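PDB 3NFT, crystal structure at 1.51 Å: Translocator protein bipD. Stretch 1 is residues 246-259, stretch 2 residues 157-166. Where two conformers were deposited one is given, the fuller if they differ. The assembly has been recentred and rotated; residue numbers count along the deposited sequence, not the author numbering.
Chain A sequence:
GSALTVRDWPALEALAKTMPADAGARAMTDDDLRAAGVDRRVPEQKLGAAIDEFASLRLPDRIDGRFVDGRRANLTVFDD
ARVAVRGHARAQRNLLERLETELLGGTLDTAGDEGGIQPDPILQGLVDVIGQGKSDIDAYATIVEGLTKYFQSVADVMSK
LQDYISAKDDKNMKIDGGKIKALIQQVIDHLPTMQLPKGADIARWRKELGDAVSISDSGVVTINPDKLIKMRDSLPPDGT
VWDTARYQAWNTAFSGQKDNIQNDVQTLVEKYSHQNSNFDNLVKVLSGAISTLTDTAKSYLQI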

# COMPACT_ATOMS: atom_id res chain seq x y z
N ARG A 246 47.67 37.36 9.42
CA ARG A 246 47.61 35.96 9.89
C ARG A 246 46.26 35.64 10.55
O ARG A 246 45.71 34.54 10.39
CB ARG A 246 48.76 35.65 10.83
CG ARG A 246 50.03 35.34 10.10
CD ARG A 246 51.11 34.83 11.06
NE ARG A 246 52.41 34.59 10.41
CZ ARG A 246 53.35 35.52 10.23
NH1 ARG A 246 53.15 36.78 10.61
NH2 ARG A 246 54.51 35.18 9.66
N TYR A 247 45.70 36.60 11.27
CA TYR A 247 44.39 36.38 11.87
C TYR A 247 43.35 36.15 10.76
O TYR A 247 42.52 35.27 10.83
CB TYR A 247 43.99 37.57 12.75
CG TYR A 247 42.56 37.44 13.21
CD1 TYR A 247 41.53 38.09 12.54
CD2 TYR A 247 42.23 36.62 14.29
CE1 TYR A 247 40.24 37.96 12.94
CE2 TYR A 247 40.93 36.48 14.71
CZ TYR A 247 39.92 37.14 14.02
OH TYR A 247 38.60 36.98 14.45
N GLN A 248 43.42 36.97 9.71
CA GLN A 248 42.45 36.87 8.64
C GLN A 248 42.56 35.55 7.90
O GLN A 248 41.56 35.00 7.47
CB GLN A 248 42.59 38.07 7.69
CG GLN A 248 42.10 39.35 8.35
CD GLN A 248 42.15 40.60 7.46
OE1 GLN A 248 42.90 40.66 6.49
NE2 GLN A 248 41.38 41.61 7.83
N ALA A 249 43.79 35.05 7.74
CA ALA A 249 43.98 33.75 7.12
C ALA A 249 43.30 32.66 7.95
O ALA A 249 42.66 31.75 7.39
CB ALA A 249 45.45 33.42 6.97
N TRP A 250 43.47 32.72 9.27
CA TRP A 250 42.84 31.76 10.15
C TRP A 250 41.30 31.89 10.08
O TRP A 250 40.57 30.91 9.96
CB TRP A 250 43.34 31.91 11.60
CG TRP A 250 42.44 31.13 12.52
CD1 TRP A 250 42.43 29.78 12.71
CD2 TRP A 250 41.29 31.64 13.23
NE1 TRP A 250 41.40 29.43 13.54
CE2 TRP A 250 40.68 30.55 13.88
CE3 TRP A 250 40.77 32.91 13.42
CZ2 TRP A 250 39.54 30.69 14.66
CZ3 TRP A 250 39.64 33.06 14.20
CH2 TRP A 250 39.03 31.96 14.81
N ASN A 251 40.82 33.12 10.13
CA ASN A 251 39.37 33.41 10.11
C ASN A 251 38.77 32.87 8.82
O ASN A 251 37.70 32.30 8.81
CB ASN A 251 39.16 34.92 10.23
CG ASN A 251 37.73 35.32 10.53
OD1 ASN A 251 36.89 34.49 10.90
ND2 ASN A 251 37.46 36.62 10.43
N THR A 252 39.50 33.03 7.72
CA THR A 252 39.01 32.54 6.44
C THR A 252 38.89 31.02 6.45
O THR A 252 37.90 30.46 5.97
CB THR A 252 39.89 33.03 5.28
OG1 THR A 252 39.80 34.46 5.22
CG2 THR A 252 39.48 32.40 3.95
N ALA A 253 39.89 30.33 7.00
CA ALA A 253 39.79 28.89 7.10
C ALA A 253 38.63 28.46 7.99
O ALA A 253 37.90 27.54 7.66
CB ALA A 253 41.09 28.30 7.61
N PHE A 254 38.48 29.16 9.10
CA PHE A 254 37.41 28.85 10.06
C PHE A 254 36.05 29.01 9.41
O PHE A 254 35.18 28.15 9.52
CB PHE A 254 37.56 29.76 11.29
CG PHE A 254 36.83 29.26 12.49
CD1 PHE A 254 37.43 28.33 13.34
CD2 PHE A 254 35.58 29.73 12.78
CE1 PHE A 254 36.78 27.87 14.48
CE2 PHE A 254 34.90 29.27 13.93
CZ PHE A 254 35.52 28.34 14.78
N SER A 255 35.90 30.12 8.69
CA SER A 255 34.69 30.42 7.95
C SER A 255 34.38 29.40 6.88
O SER A 255 33.20 29.12 6.61
CB SER A 255 34.79 31.81 7.31
OG SER A 255 34.85 32.79 8.32
N GLY A 256 35.41 28.86 6.25
CA GLY A 256 35.22 27.80 5.28
C GLY A 256 34.52 26.59 5.90
O GLY A 256 33.58 26.05 5.33
N GLN A 257 34.94 26.20 7.10
CA GLN A 257 34.31 25.08 7.80
C GLN A 257 32.87 25.44 8.24
O GLN A 257 31.96 24.64 8.08
CB GLN A 257 35.14 24.69 8.99
CG GLN A 257 36.52 24.16 8.61
CD GLN A 257 36.50 22.93 7.69
OE1 GLN A 257 35.63 22.04 7.81
NE2 GLN A 257 37.45 22.89 6.74
N LYS A 258 32.70 26.65 8.77
CA LYS A 258 31.41 27.15 9.15
C LYS A 258 30.46 27.09 7.93
O LYS A 258 29.35 26.59 8.03
CB LYS A 258 31.56 28.59 9.67
CG LYS A 258 30.24 29.35 9.87
CD LYS A 258 30.44 30.82 10.19
CE LYS A 258 29.10 31.55 10.39
NZ LYS A 258 28.57 32.13 9.11
N ASP A 259 30.94 27.57 6.78
CA ASP A 259 30.09 27.58 5.60
C ASP A 259 29.75 26.17 5.11
O ASP A 259 28.67 25.93 4.53
CB ASP A 259 30.70 28.39 4.45
CG ASP A 259 30.76 29.89 4.72
OD1 ASP A 259 30.13 30.37 5.68
OD2 ASP A 259 31.41 30.63 3.92
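Stretch 2, residues 157-166: VMSKLQDYIS

The centre of the contact is apolar and is built around Phe254, in stretch 1, which is helical throughout and belongs to a helix that extends beyond it at both ends. Its CZ atom lies 3.7 Å from CD2 of Leu161, an oblique approach to the ring, while CG of Met158 comes to 4.3 Å from Phe254 CE2, at the ring edge and near its plane. Ile165 extends this layer toward the start of stretch 1: its CD1 is 4.2 Å from CH2 of Trp250, and its CG2 is 3.9 Å from CE2 of Tyr247. A single isoleucine thus bears on two aromatic side chains one helical turn apart.

These partners fix the direction. Met158 pairs with Phe254 and Lys258, Leu161 with Phe254, and Ile165 with Trp250 and Tyr247, so stretch 2 runs antiparallel to stretch 1. The backbones stay well separated, with CA-CA distances of 8.9 Å between Met158 and Lys258 and 10.0 Å between Ile165 and Tyr247, and only side chains bridge the gap. In stretch 1, regular helical hydrogen bonding, such as Phe254 N to Trp250 O at 2.9 Å, places Tyr247, Trp250, Phe254 and Lys258 on one side; all four have chi1 in the t well and CA-to-CB bonds directed toward stretch 2.

Stretch 2 changes conformation as it passes along this surface. It enters as a helix, continues as a 3-10 segment at residues 161-163 and reaches a strand at Ile165, whose phi/psi of -121/130° is extended. The hydrogen bond from Asp163 N to Lys160 O, 3.1 Å, is of the i to i-3 kind typical of the tighter turn. Throughout these changes Met158, Leu161 and Ile165 keep their CA-to-CB bonds toward the helix. Gln162, whose CA-to-CB bond points sideways, makes no contact with stretch 1; its NE2 instead donates to Met158 O at 3.0 Å, tying the 3-10 segment back to the preceding helix.

Polar groups come in at the two ends. Lys258 meets Met158 through its aliphatic portion, with CG 3.7 Å from SD, while its NZ is hydrogen-bonded elsewhere in the structure. At the other end the hydroxyl OH of Tyr247 lies 3.7 Å from Ile165 CG2 and likewise finds its hydrogen bond elsewhere. No hydrogen bond joins the two stretches, and the 295 Å² they bury together reflects packing of side chains alone. Farther round the helix, Thr252 OG1 and Ser255 OG turn to their own backbone, donating to Gln248 O and Asn251 O, each at 2.9 Å.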

# COMPACT_ATOMS: atom_id res chain seq x y z
N VAL A 157 28.43 28.08 20.00
CA VAL A 157 29.87 28.10 20.21
C VAL A 157 30.57 29.20 19.41
O VAL A 157 31.51 29.82 19.91
CB VAL A 157 30.51 26.73 20.06
CG1 VAL A 157 30.74 26.38 18.61
CG2 VAL A 157 31.82 26.68 20.85
N MET A 158 30.10 29.47 18.19
CA MET A 158 30.72 30.49 17.36
C MET A 158 30.41 31.89 17.88
O MET A 158 31.08 32.85 17.48
CB MET A 158 30.33 30.35 15.88
CG MET A 158 30.79 29.04 15.29
SD MET A 158 30.47 28.97 13.50
CE MET A 158 28.70 29.21 13.41
N SER A 159 29.39 31.99 18.73
CA SER A 159 29.08 33.25 19.41
C SER A 159 29.95 33.37 20.68
O SER A 159 30.62 34.37 20.88
CB SER A 159 27.60 33.29 19.76
OG SER A 159 26.79 33.22 18.60
N LYS A 160 29.92 32.34 21.52
CA LYS A 160 30.68 32.32 22.77
C LYS A 160 32.17 32.52 22.56
O LYS A 160 32.83 33.22 23.33
CB LYS A 160 30.45 31.01 23.51
CG LYS A 160 29.11 30.87 24.14
CD LYS A 160 28.97 29.53 24.87
CE LYS A 160 27.95 29.59 25.97
NZ LYS A 160 26.59 29.95 25.47
N LEU A 161 32.71 31.94 21.48
CA LEU A 161 34.15 31.98 21.27
C LEU A 161 34.68 33.36 21.00
O LEU A 161 35.84 33.64 21.19
CB LEU A 161 34.59 31.00 20.18
CG LEU A 161 34.22 31.26 18.72
CD1 LEU A 161 35.18 32.28 18.11
CD2 LEU A 161 34.25 29.94 17.89
N GLN A 162 33.78 34.26 20.58
CA GLN A 162 34.16 35.64 20.27
C GLN A 162 34.66 36.38 21.52
O GLN A 162 35.36 37.39 21.40
CB GLN A 162 32.99 36.37 19.60
CG GLN A 162 32.65 35.73 18.29
CD GLN A 162 31.56 36.49 17.54
OE1 GLN A 162 31.48 37.72 17.63
NE2 GLN A 162 30.73 35.76 16.82
N ASP A 163 34.30 35.88 22.70
CA ASP A 163 34.79 36.49 23.93
C ASP A 163 36.29 36.32 24.07
O ASP A 163 36.94 36.99 24.88
CB ASP A 163 34.15 35.86 25.16
CG ASP A 163 32.72 36.28 25.41
OD1 ASP A 163 32.10 35.69 26.31
OD2 ASP A 163 32.23 37.20 24.75
N TYR A 164 36.83 35.37 23.31
CA TYR A 164 38.25 35.02 23.40
C TYR A 164 39.09 35.58 22.26
O TYR A 164 40.26 35.21 22.08
CB TYR A 164 38.38 33.51 23.53
CG TYR A 164 37.83 32.99 24.81
CD1 TYR A 164 36.72 32.15 24.83
CD2 TYR A 164 38.41 33.33 26.03
CE1 TYR A 164 36.19 31.68 26.03
CE2 TYR A 164 37.88 32.86 27.24
CZ TYR A 164 36.78 32.04 27.23
OH TYR A 164 36.27 31.56 28.42
N ILE A 165 38.51 36.48 21.46
CA ILE A 165 39.23 37.19 20.44
C ILE A 165 39.11 38.66 20.76
O ILE A 165 37.99 39.17 20.97
CB ILE A 165 38.62 36.91 19.05
CG1 ILE A 165 38.71 35.40 18.74
CG2 ILE A 165 39.25 37.79 17.99
CD1 ILE A 165 37.89 34.96 17.56
N SER A 166 40.24 39.34 20.77
CA SER A 166 40.25 40.77 21.11
C SER A 166 41.36 41.52 20.38
O SER A 166 42.29 40.93 19.84
CB SER A 166 40.39 40.92 22.61
OG SER A 166 41.63 40.41 23.08